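Local atomic coordinates of glycosyl hydrolase family 88 (Pedobacter heparinus, PDB entry 3WIW), a protein that acts as an unsaturated glucuronyl hydrolase with specificity for heparin, probably splitting the unsaturated uronic acid from heparin-derived oligosaccharides. Residues 87-91 / 92-96; 310-313 / 314-318; 345-349 / 350-354; 367-371 / 372-376. All coordinates share one frame; numbering follows the deposited sequence. Where two conformers were deposited one is given.

Contact 1: residues 87-91 / 92-96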
loop_
_atom_site.group_PDB
_atom_site.type_symbol
_atom_site.label_atom_id
_atom_site.label_comp_id
_atom_site.label_asym_id
_atom_site.label_seq_id
_atom_site.Cartn_x
_atom_site.Cartn_y
_atom_site.Cartn_z
ATOM N N GLU A 87 -15.607 -4.750 7.213
ATOM C CA GLU A 87 -15.281 -4.294 8.564
ATOM C C GLU A 87 -15.914 -2.945 8.896
ATOM O O GLU A 87 -16.388 -2.729 10.014
ATOM C CB GLU A 87 -13.770 -4.229 8.769
ATOM C CG GLU A 87 -13.115 -5.581 8.757
ATOM C CD GLU A 87 -11.667 -5.479 9.143
ATOM O OE1 GLU A 87 -10.855 -5.111 8.274
ATOM O OE2 GLU A 87 -11.338 -5.738 10.323
ATOM N N LEU A 88 -15.948 -2.033 7.927
ATOM C CA LEU A 88 -16.532 -0.722 8.148
ATOM C C LEU A 88 -18.032 -0.830 8.352
ATOM O O LEU A 88 -18.597 -0.185 9.237
ATOM C CB LEU A 88 -16.233 0.199 6.958
ATOM C CG LEU A 88 -14.789 0.692 6.825
ATOM C CD1 LEU A 88 -14.503 1.245 5.444
ATOM C CD2 LEU A 88 -14.471 1.743 7.884
ATOM N N SER A 89 -18.682 -1.659 7.544
ATOM C CA SER A 89 -20.140 -1.607 7.425
ATOM C C SER A 89 -20.880 -2.729 8.142
ATOM O O SER A 89 -22.068 -2.589 8.436
ATOM C CB SER A 89 -20.524 -1.672 5.957
ATOM O OG SER A 89 -20.221 -2.963 5.455
ATOM N N GLY A 90 -20.211 -3.848 8.395
ATOM C CA GLY A 90 -20.881 -5.020 8.934
ATOM C C GLY A 90 -21.742 -5.747 7.920
ATOM O O GLY A 90 -22.487 -6.670 8.270
ATOM N N ASP A 91 -21.648 -5.335 6.660
ATOM C CA ASP A 91 -22.495 -5.890 5.620
ATOM C C ASP A 91 -22.049 -7.309 5.291
ATOM O O ASP A 91 -21.003 -7.508 4.668
ATOM C CB ASP A 91 -22.410 -4.997 4.380
ATOM C CG ASP A 91 -23.368 -5.411 3.291
ATOM O OD1 ASP A 91 -23.761 -6.597 3.237
ATOM O OD2 ASP A 91 -23.721 -4.534 2.481
ATOM N N LYS A 92 -22.864 -8.289 5.679
ATOM C CA LYS A 92 -22.520 -9.688 5.460
ATOM C C LYS A 92 -22.339 -10.049 3.990
ATOM O O LYS A 92 -21.569 -10.949 3.661
ATOM C CB LYS A 92 -23.540 -10.603 6.132
ATOM C CG LYS A 92 -23.510 -10.478 7.639
ATOM C CD LYS A 92 -22.177 -10.973 8.181
ATOM C CE LYS A 92 -22.081 -10.817 9.691
ATOM N NZ LYS A 92 -20.921 -11.574 10.235
ATOM N N ASN A 93 -23.007 -9.328 3.095
ATOM C CA ASN A 93 -22.791 -9.603 1.685
ATOM C C ASN A 93 -21.347 -9.301 1.259
ATOM O O ASN A 93 -20.758 -10.025 0.437
ATOM C CB ASN A 93 -23.764 -8.821 0.813
ATOM C CG ASN A 93 -23.491 -9.026 -0.655
ATOM O OD1 ASN A 93 -23.646 -10.133 -1.177
ATOM N ND2 ASN A 93 -23.048 -7.977 -1.324
ATOM N N LEU A 94 -20.773 -8.230 1.806
ATOM C CA LEU A 94 -19.392 -7.892 1.496
ATOM C C LEU A 94 -18.415 -8.944 2.026
ATOM O O LEU A 94 -17.411 -9.209 1.389
ATOM C CB LEU A 94 -19.027 -6.489 1.987
ATOM C CG LEU A 94 -19.692 -5.322 1.245
ATOM C CD1 LEU A 94 -19.094 -4.020 1.733
ATOM C CD2 LEU A 94 -19.549 -5.475 -0.277
ATOM N N ALA A 95 -18.719 -9.566 3.160
ATOM C CA ALA A 95 -17.874 -10.660 3.655
ATOM C C ALA A 95 -17.948 -11.880 2.726
ATOM O O ALA A 95 -16.942 -12.542 2.465
ATOM C CB ALA A 95 -18.260 -11.034 5.073
ATOM N N ALA A 96 -19.144 -12.170 2.227
ATOM C CA ALA A 96 -19.325 -13.283 1.299
ATOM C C ALA A 96 -18.570 -13.014 -0.004
ATOM O O ALA A 96 -17.914 -13.905 -0.549
ATOM C CB ALA A 96 -20.808 -13.550 1.038
HETATM O O HOH W 1 -23.455 -5.393 0.039
#

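Contact 2: residues 310-313 / 314-318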
loop_
_atom_site.group_PDB
_atom_site.type_symbol
_atom_site.label_atom_id
_atom_site.label_comp_id
_atom_site.label_asym_id
_atom_site.label_seq_id
_atom_site.Cartn_x
_atom_site.Cartn_y
_atom_site.Cartn_z
ATOM N N ALA A 310 -3.499 8.390 -0.082
ATOM C CA ALA A 310 -4.201 7.415 0.751
ATOM C C ALA A 310 -3.212 6.636 1.630
ATOM O O ALA A 310 -3.490 6.392 2.817
ATOM C CB ALA A 310 -5.015 6.479 -0.114
ATOM N N VAL A 311 -2.077 6.228 1.060
ATOM C CA VAL A 311 -1.042 5.510 1.799
ATOM C C VAL A 311 -0.498 6.397 2.912
ATOM O O VAL A 311 -0.343 5.949 4.052
ATOM C CB VAL A 311 0.059 5.004 0.848
ATOM C CG1 VAL A 311 1.239 4.407 1.632
ATOM C CG2 VAL A 311 -0.505 3.978 -0.146
ATOM N N ILE A 312 -0.237 7.667 2.592
ATOM C CA ILE A 312 0.243 8.603 3.597
ATOM C C ILE A 312 -0.774 8.789 4.720
ATOM O O ILE A 312 -0.392 8.774 5.895
ATOM C CB ILE A 312 0.624 9.968 2.963
ATOM C CG1 ILE A 312 1.906 9.801 2.144
ATOM C CG2 ILE A 312 0.804 11.031 4.034
ATOM C CD1 ILE A 312 2.123 10.920 1.124
ATOM N N ALA A 313 -2.055 8.975 4.376
ATOM C CA ALA A 313 -3.076 9.147 5.398
ATOM C C ALA A 313 -3.137 7.920 6.322
ATOM O O ALA A 313 -3.155 8.068 7.556
ATOM C CB ALA A 313 -4.429 9.422 4.768
ATOM N N SER A 314 -3.163 6.714 5.747
ATOM C CA SER A 314 -3.237 5.515 6.569
ATOM C C SER A 314 -2.031 5.433 7.504
ATOM O O SER A 314 -2.185 5.206 8.707
ATOM C CB SER A 314 -3.340 4.271 5.710
ATOM O OG SER A 314 -3.651 3.206 6.579
ATOM N N ALA A 315 -0.840 5.684 6.968
ATOM C CA ALA A 315 0.371 5.616 7.778
ATOM C C ALA A 315 0.364 6.666 8.891
ATOM O O ALA A 315 0.717 6.352 10.033
ATOM C CB ALA A 315 1.610 5.773 6.911
ATOM N N LEU A 316 -0.001 7.903 8.555
ATOM C CA LEU A 316 0.002 8.972 9.553
ATOM C C LEU A 316 -0.978 8.711 10.686
ATOM O O LEU A 316 -0.717 9.076 11.839
ATOM C CB LEU A 316 -0.248 10.340 8.912
ATOM C CG LEU A 316 0.879 10.894 8.039
ATOM C CD1 LEU A 316 0.433 12.235 7.497
ATOM C CD2 LEU A 316 2.175 11.042 8.830
ATOM N N LEU A 317 -2.094 8.055 10.377
ATOM C CA LEU A 317 -3.042 7.695 11.435
ATOM C C LEU A 317 -2.422 6.684 12.409
ATOM O O LEU A 317 -2.525 6.863 13.620
ATOM C CB LEU A 317 -4.335 7.155 10.835
ATOM C CG LEU A 317 -5.181 8.233 10.150
ATOM C CD1 LEU A 317 -6.239 7.595 9.241
ATOM C CD2 LEU A 317 -5.815 9.175 11.187
ATOM N N ASP A 318 -1.752 5.651 11.900
ATOM C CA ASP A 318 -1.051 4.750 12.811
ATOM C C ASP A 318 0.097 5.469 13.525
ATOM O O ASP A 318 0.310 5.257 14.710
ATOM C CB ASP A 318 -0.552 3.493 12.108
ATOM C CG ASP A 318 -1.522 2.328 12.241
ATOM O OD1 ASP A 318 -2.734 2.546 12.517
ATOM O OD2 ASP A 318 -1.072 1.194 12.042
#

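Contact 3: residues 345-349 / 350-354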
loop_
_atom_site.group_PDB
_atom_site.type_symbol
_atom_site.label_atom_id
_atom_site.label_comp_id
_atom_site.label_asym_id
_atom_site.label_seq_id
_atom_site.Cartn_x
_atom_site.Cartn_y
_atom_site.Cartn_z
ATOM N N TYR A 345 -12.455 13.842 -5.628
ATOM C CA TYR A 345 -11.753 12.554 -5.532
ATOM C C TYR A 345 -12.623 11.315 -5.344
ATOM O O TYR A 345 -12.224 10.216 -5.723
ATOM C CB TYR A 345 -10.666 12.604 -4.448
ATOM C CG TYR A 345 -9.474 13.405 -4.891
ATOM C CD1 TYR A 345 -8.443 12.813 -5.607
ATOM C CD2 TYR A 345 -9.396 14.760 -4.635
ATOM C CE1 TYR A 345 -7.346 13.539 -6.037
ATOM C CE2 TYR A 345 -8.294 15.510 -5.062
ATOM C CZ TYR A 345 -7.288 14.894 -5.783
ATOM O OH TYR A 345 -6.196 15.596 -6.232
ATOM N N LEU A 346 -13.799 11.489 -4.756
ATOM C CA LEU A 346 -14.638 10.346 -4.419
ATOM C C LEU A 346 -15.700 10.149 -5.491
ATOM O O LEU A 346 -16.532 11.038 -5.732
ATOM C CB LEU A 346 -15.304 10.562 -3.055
ATOM C CG LEU A 346 -16.215 9.442 -2.567
ATOM C CD1 LEU A 346 -15.363 8.251 -2.138
ATOM C CD2 LEU A 346 -17.066 9.888 -1.428
ATOM N N ALA A 347 -15.676 8.997 -6.150
ATOM C CA ALA A 347 -16.673 8.693 -7.183
ATOM C C ALA A 347 -18.102 8.747 -6.658
ATOM O O ALA A 347 -18.376 8.374 -5.511
ATOM C CB ALA A 347 -16.407 7.308 -7.728
ATOM N N LYS A 348 -19.031 9.168 -7.509
ATOM C CA LYS A 348 -20.444 9.067 -7.159
ATOM C C LYS A 348 -20.892 7.623 -7.285
ATOM O O LYS A 348 -20.359 6.881 -8.114
ATOM C CB LYS A 348 -21.266 9.930 -8.100
ATOM C CG LYS A 348 -20.946 11.370 -7.917
ATOM C CD LYS A 348 -21.606 12.259 -8.974
ATOM C CE LYS A 348 -21.102 13.692 -8.874
ATOM N NZ LYS A 348 -19.650 13.855 -9.225
ATOM N N PRO A 349 -21.888 7.218 -6.486
ATOM C CA PRO A 349 -22.379 5.837 -6.555
ATOM C C PRO A 349 -22.740 5.451 -7.974
ATOM O O PRO A 349 -23.445 6.184 -8.667
ATOM C CB PRO A 349 -23.642 5.872 -5.700
ATOM C CG PRO A 349 -23.396 6.959 -4.721
ATOM C CD PRO A 349 -22.564 7.993 -5.432
ATOM N N GLY A 350 -22.234 4.307 -8.405
ATOM C CA GLY A 350 -22.540 3.789 -9.717
ATOM C C GLY A 350 -21.617 4.236 -10.827
ATOM O O GLY A 350 -21.665 3.677 -11.933
ATOM N N GLU A 351 -20.766 5.219 -10.543
ATOM C CA GLU A 351 -19.837 5.751 -11.550
ATOM C C GLU A 351 -18.417 5.224 -11.420
ATOM O O GLU A 351 -18.141 4.409 -10.548
ATOM C CB GLU A 351 -19.849 7.280 -11.490
ATOM C CG GLU A 351 -21.282 7.809 -11.669
ATOM C CD GLU A 351 -21.366 9.300 -11.907
ATOM O OE1 GLU A 351 -20.314 9.980 -11.847
ATOM O OE2 GLU A 351 -22.491 9.793 -12.156
ATOM N N ASN A 352 -17.516 5.670 -12.291
ATOM C CA ASN A 352 -16.089 5.371 -12.126
ATOM C C ASN A 352 -15.783 3.864 -12.217
ATOM O O ASN A 352 -14.817 3.387 -11.621
ATOM C CB ASN A 352 -15.614 5.940 -10.770
ATOM C CG ASN A 352 -14.113 6.184 -10.687
ATOM O OD1 ASN A 352 -13.478 6.580 -11.661
ATOM N ND2 ASN A 352 -13.544 5.964 -9.501
ATOM N N GLN A 353 -16.605 3.117 -12.962
ATOM C CA GLN A 353 -16.453 1.671 -13.063
ATOM C C GLN A 353 -16.426 0.985 -11.688
ATOM O O GLN A 353 -15.824 -0.084 -11.506
ATOM C CB GLN A 353 -15.242 1.303 -13.935
ATOM C CG GLN A 353 -15.358 1.820 -15.387
ATOM C CD GLN A 353 -16.330 0.988 -16.246
ATOM O OE1 GLN A 353 -17.284 0.409 -15.742
ATOM N NE2 GLN A 353 -16.049 0.899 -17.542
ATOM N N PHE A 354 -17.134 1.598 -10.738
ATOM C CA PHE A 354 -17.298 1.114 -9.367
ATOM C C PHE A 354 -16.042 1.203 -8.498
ATOM O O PHE A 354 -16.037 0.700 -7.365
ATOM C CB PHE A 354 -17.891 -0.303 -9.320
ATOM C CG PHE A 354 -19.133 -0.466 -10.150
ATOM C CD1 PHE A 354 -20.195 0.432 -10.040
ATOM C CD2 PHE A 354 -19.242 -1.513 -11.066
ATOM C CE1 PHE A 354 -21.333 0.271 -10.823
ATOM C CE2 PHE A 354 -20.377 -1.678 -11.840
ATOM C CZ PHE A 354 -21.418 -0.782 -11.720
HETATM O O HOH W 2 -18.085 9.970 -10.230
HETATM O O HOH W 3 -19.899 12.765 -12.028
#

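Contact 4: residues 367-371 / 372-376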
loop_
_atom_site.group_PDB
_atom_site.type_symbol
_atom_site.label_atom_id
_atom_site.label_comp_id
_atom_site.label_asym_id
_atom_site.label_seq_id
_atom_site.Cartn_x
_atom_site.Cartn_y
_atom_site.Cartn_z
ATOM N N ASN A 367 3.738 6.498 -19.656
ATOM C CA ASN A 367 2.393 6.755 -20.170
ATOM C C ASN A 367 1.421 5.666 -19.716
ATOM O O ASN A 367 0.604 5.159 -20.499
ATOM C CB ASN A 367 2.388 6.865 -21.704
ATOM C CG ASN A 367 1.076 7.389 -22.236
ATOM O OD1 ASN A 367 0.364 8.117 -21.534
ATOM N ND2 ASN A 367 0.728 7.006 -23.470
ATOM N N SER A 368 1.499 5.309 -18.437
ATOM C CA SER A 368 0.741 4.179 -17.923
ATOM C C SER A 368 -0.106 4.604 -16.740
ATOM O O SER A 368 0.415 5.102 -15.732
ATOM C CB SER A 368 1.699 3.071 -17.510
ATOM O OG SER A 368 0.984 1.960 -17.015
ATOM N N GLU A 369 -1.417 4.394 -16.865
ATOM C CA GLU A 369 -2.347 4.643 -15.763
ATOM C C GLU A 369 -2.217 6.058 -15.211
ATOM O O GLU A 369 -2.104 6.267 -14.003
ATOM C CB GLU A 369 -2.175 3.567 -14.666
ATOM C CG GLU A 369 -2.606 2.167 -15.149
ATOM C CD GLU A 369 -2.341 1.043 -14.167
ATOM O OE1 GLU A 369 -1.280 1.053 -13.515
ATOM O OE2 GLU A 369 -3.197 0.132 -14.027
ATOM N N ILE A 370 -2.261 7.039 -16.100
ATOM C CA ILE A 370 -2.178 8.423 -15.667
ATOM C C ILE A 370 -3.580 8.963 -15.426
ATOM O O ILE A 370 -4.398 9.025 -16.350
ATOM C CB ILE A 370 -1.466 9.321 -16.699
ATOM C CG1 ILE A 370 -0.040 8.813 -16.976
ATOM C CG2 ILE A 370 -1.441 10.763 -16.199
ATOM C CD1 ILE A 370 0.607 9.490 -18.194
ATOM N N ASP A 371 -3.847 9.358 -14.184
ATOM C CA ASP A 371 -5.107 10.015 -13.800
ATOM C C ASP A 371 -6.288 9.056 -13.950
ATOM O O ASP A 371 -7.221 9.300 -14.707
ATOM C CB ASP A 371 -5.341 11.359 -14.540
ATOM C CG ASP A 371 -6.436 12.171 -13.896
ATOM O OD1 ASP A 371 -6.878 11.826 -12.795
ATOM O OD2 ASP A 371 -6.897 13.157 -14.475
ATOM N N THR A 372 -6.235 7.951 -13.212
ATOM C CA THR A 372 -7.219 6.880 -13.259
ATOM C C THR A 372 -7.427 6.383 -11.837
ATOM O O THR A 372 -6.519 6.478 -11.002
ATOM C CB THR A 372 -6.690 5.638 -14.109
ATOM O OG1 THR A 372 -7.529 4.488 -13.892
ATOM C CG2 THR A 372 -5.311 5.201 -13.678
ATOM N N PRO A 373 -8.615 5.838 -11.544
ATOM C CA PRO A 373 -8.692 5.037 -10.324
ATOM C C PRO A 373 -7.708 3.866 -10.361
ATOM O O PRO A 373 -7.358 3.361 -11.432
ATOM C CB PRO A 373 -10.107 4.471 -10.374
ATOM C CG PRO A 373 -10.422 4.422 -11.816
ATOM C CD PRO A 373 -9.835 5.704 -12.357
ATOM N N LEU A 374 -7.261 3.448 -9.182
ATOM C CA LEU A 374 -6.414 2.278 -9.034
ATOM C C LEU A 374 -6.873 1.505 -7.824
ATOM O O LEU A 374 -7.195 2.079 -6.774
ATOM C CB LEU A 374 -4.954 2.699 -8.909
ATOM C CG LEU A 374 -4.196 2.718 -10.265
ATOM C CD1 LEU A 374 -2.949 3.581 -10.192
ATOM C CD2 LEU A 374 -3.838 1.249 -10.614
ATOM N N ASN A 375 -6.907 0.182 -7.957
ATOM C CA ASN A 375 -7.410 -0.652 -6.882
ATOM C C ASN A 375 -6.687 -0.453 -5.540
ATOM O O ASN A 375 -7.334 -0.439 -4.483
ATOM C CB ASN A 375 -7.481 -2.120 -7.312
ATOM C CG ASN A 375 -6.143 -2.703 -7.795
ATOM O OD1 ASN A 375 -5.055 -2.124 -7.601
ATOM N ND2 ASN A 375 -6.221 -3.878 -8.427
ATOM N N TYR A 376 -5.384 -0.191 -5.560
ATOM C CA TYR A 376 -4.686 0.013 -4.292
ATOM C C TYR A 376 -4.961 1.364 -3.656
ATOM O O TYR A 376 -4.886 1.485 -2.433
ATOM C CB TYR A 376 -3.188 -0.251 -4.382
ATOM C CG TYR A 376 -2.453 0.416 -5.534
ATOM C CD1 TYR A 376 -1.915 1.704 -5.405
ATOM C CD2 TYR A 376 -2.251 -0.265 -6.738
ATOM C CE1 TYR A 376 -1.214 2.294 -6.444
ATOM C CE2 TYR A 376 -1.534 0.309 -7.796
ATOM C CZ TYR A 376 -1.018 1.595 -7.634
ATOM O OH TYR A 376 -0.286 2.196 -8.636
HETATM O O HOH W 4 -0.085 0.816 -10.942
#

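Contact 1: residues 87-91 / 92-96
D91 bends its side chain forward over the first turn of helix 92-103, and its carboxylate and carbonyl serve different backbone N-H groups there. With CG anti to the backbone N (chi1 -174°), D91 OD1 comes within 2.8 Å of N93 N and accepts its hydrogen. The donor meets the anti side of the carboxylate, 27° out of its plane. The second oxygen, D91 OD2, takes a hydrogen from water 1 at 2.6 Å; the same water accepts from N93 ND2 at 2.9 Å, tying N93 to D91 directly through its backbone N and, by way of the water, through its side-chain amide. D91 O receives two weak bonds, from L94 N at 3.0 Å and from A95 N at 3.4 Å. L94 CG is 4.2 Å from D91 CB, and the L94 side chain also packs on L43 and T44 of helix 30-49 and on L82 and Y86 of helix 77-89. K92 is bent at chi2, and its NZ bonds to Y86 OH. Behind D91, S89 OG accepts from D91 N at 3.0 Å, closing an ST turn, while the same hydroxyl bonds to G85 O. G90, at positive phi (74°), breaks the helix between them. This is a tight turn between two consecutive helices of the alpha6/alpha6-barrel, with an aspartate N-cap.

Contact 2: residues 310-313 / 314-318
I312 O accepts from L316 N at 2.8 Å, the shortest of the four backbone bonds here, with the donor nearly on the extension of the carbonyl bond and an N-H...O angle of 164°. The other three, S314 N to A310 O, A315 N to V311 O and L317 N to A313 O, all measure 3.0 Å, one unbroken alpha-helical ladder. Beside the I312-L316 bond the two side chains run side by side in the same direction, one turn apart. L316 holds CG anti to its carbonyl carbon (chi1 -70°), which keeps the branch back over the preceding turn: CG lies 3.3 Å from I312 O, and CD1 touches I312 CG2 at 3.7 Å. Shortening L316 to an alanine would probably open a gap beside I312 CG2 and take the leucine methyls away from F332 and A275. L317 repeats the pattern, its CG 3.3 Å from A313 O. On another face both polar groups of S314 are met by helix 375-392, OG by E383 OE2 and O by R387 NH2. Helix 306-322 lies buried here among helices of the alpha6/alpha6-barrel: V311 packs on A249 and W250 of helix 245-262, the latter predicted to bind substrate, I312 on I278 of helix 265-279 and I336 of helix 327-340, and L317 on Y388 and I391 of helix 375-392.

Contact 3: residues 345-349 / 350-354
K348 and E351 meet at the two ends of a type II beta turn, closed by E351 N donating to K348 O at 3.0 Å. Their side chains run alongside each other in the same direction, with the carboxylate carbon E351 CD 3.9 Å from K348 CB. The charges do not touch: K348 NZ stays 4.7 Å from E351 OE1. Two waters fill in instead, each giving a hydrogen to E351 OE1; water 2 accepts from K348 N at 3.0 Å and water 3 from K348 NZ at 3.0 Å, so one carboxylate oxygen collects both bridges. K348 NZ has its direct ionic partner in D343. G350, at phi 89°, fills the third position of the turn, where a side chain would collide with P349 O. A347 CB lies close to N352 CB in one of the two conformers of N352, which makes that contact uncertain. Farther out, Q42 of helix 30-49 bonds to the turn twice, through OE1 to G350 N and through NE2 to E351 O. The loop thus leaves helix 327-340, folds over helix 30-49, and is paired through the backbones of Y345 with K358 and A347 with I356 as the chain heads for strand 360-361.

Contact 4: residues 367-371 / 372-376
With chi1 at 167°, T372 OG1 lies opposite the backbone N and the methyl CG2 falls between N and the carbonyl carbon, facing E369. There CG2 lies 3.4 Å from E369 O and 3.7 Å from E369 CB. The extended chain of E369 (chi2 174°) carries its carboxylate to L374, the two side chains crossing at roughly a right angle with E369 OE2 3.6 Å from L374 CD2. L374 CB in turn covers one face of the Y376 ring, 4.2 Å above its centre. At that ring's edge, in its plane, sits water 4, 2.7 Å from Y376 OH; it gives a hydrogen to E369 OE1 at 2.8 Å, bridging glutamate and tyrosine. On its other branch T372 OG1 donates to P373 O at 2.7 Å and also accepts from V59 N. A valine in place of T372 would lack that hydroxyl, and V59 N is likely to be left without its acceptor and P373 O without its donor. D371 and T372 together face S360, a G1 beta bulge. The chemistry is mixed: T372 CG2 packs on E369 CB and L374 CD2 lies against the carboxylate itself, while OE2 forms a salt bridge with R57 NE and a hydrogen bond with S58 OG, surroundings that would favour a negatively charged carboxylate anchored to strand 55-59.

In the fold
Contacts 3 and 4 touch, N352 OD1 lying 3.7 Å from P373 CG in one pair of their alternate conformers, so this approach is uncertain; their centres are 14 Å apart. Contacts 2 and 4 come within about 6 Å at their nearest atoms and both border R246, predicted to bind substrate: the side chains of V311 and L374 each lie about 5 Å from its side chain. V311 is also about 4 Å from W250, another predicted substrate residue. A bound buffer molecule (HEPES) is about 9 Å from the E369 side chain. Contact 1 lies away from the predicted sites, its centre 19 Å from that of contact 3, yet E87 reaches helix 375-392 through K386. That helix starts in contact 4 and packs on contact 2; helix 30-49 touches contacts 1 and 3.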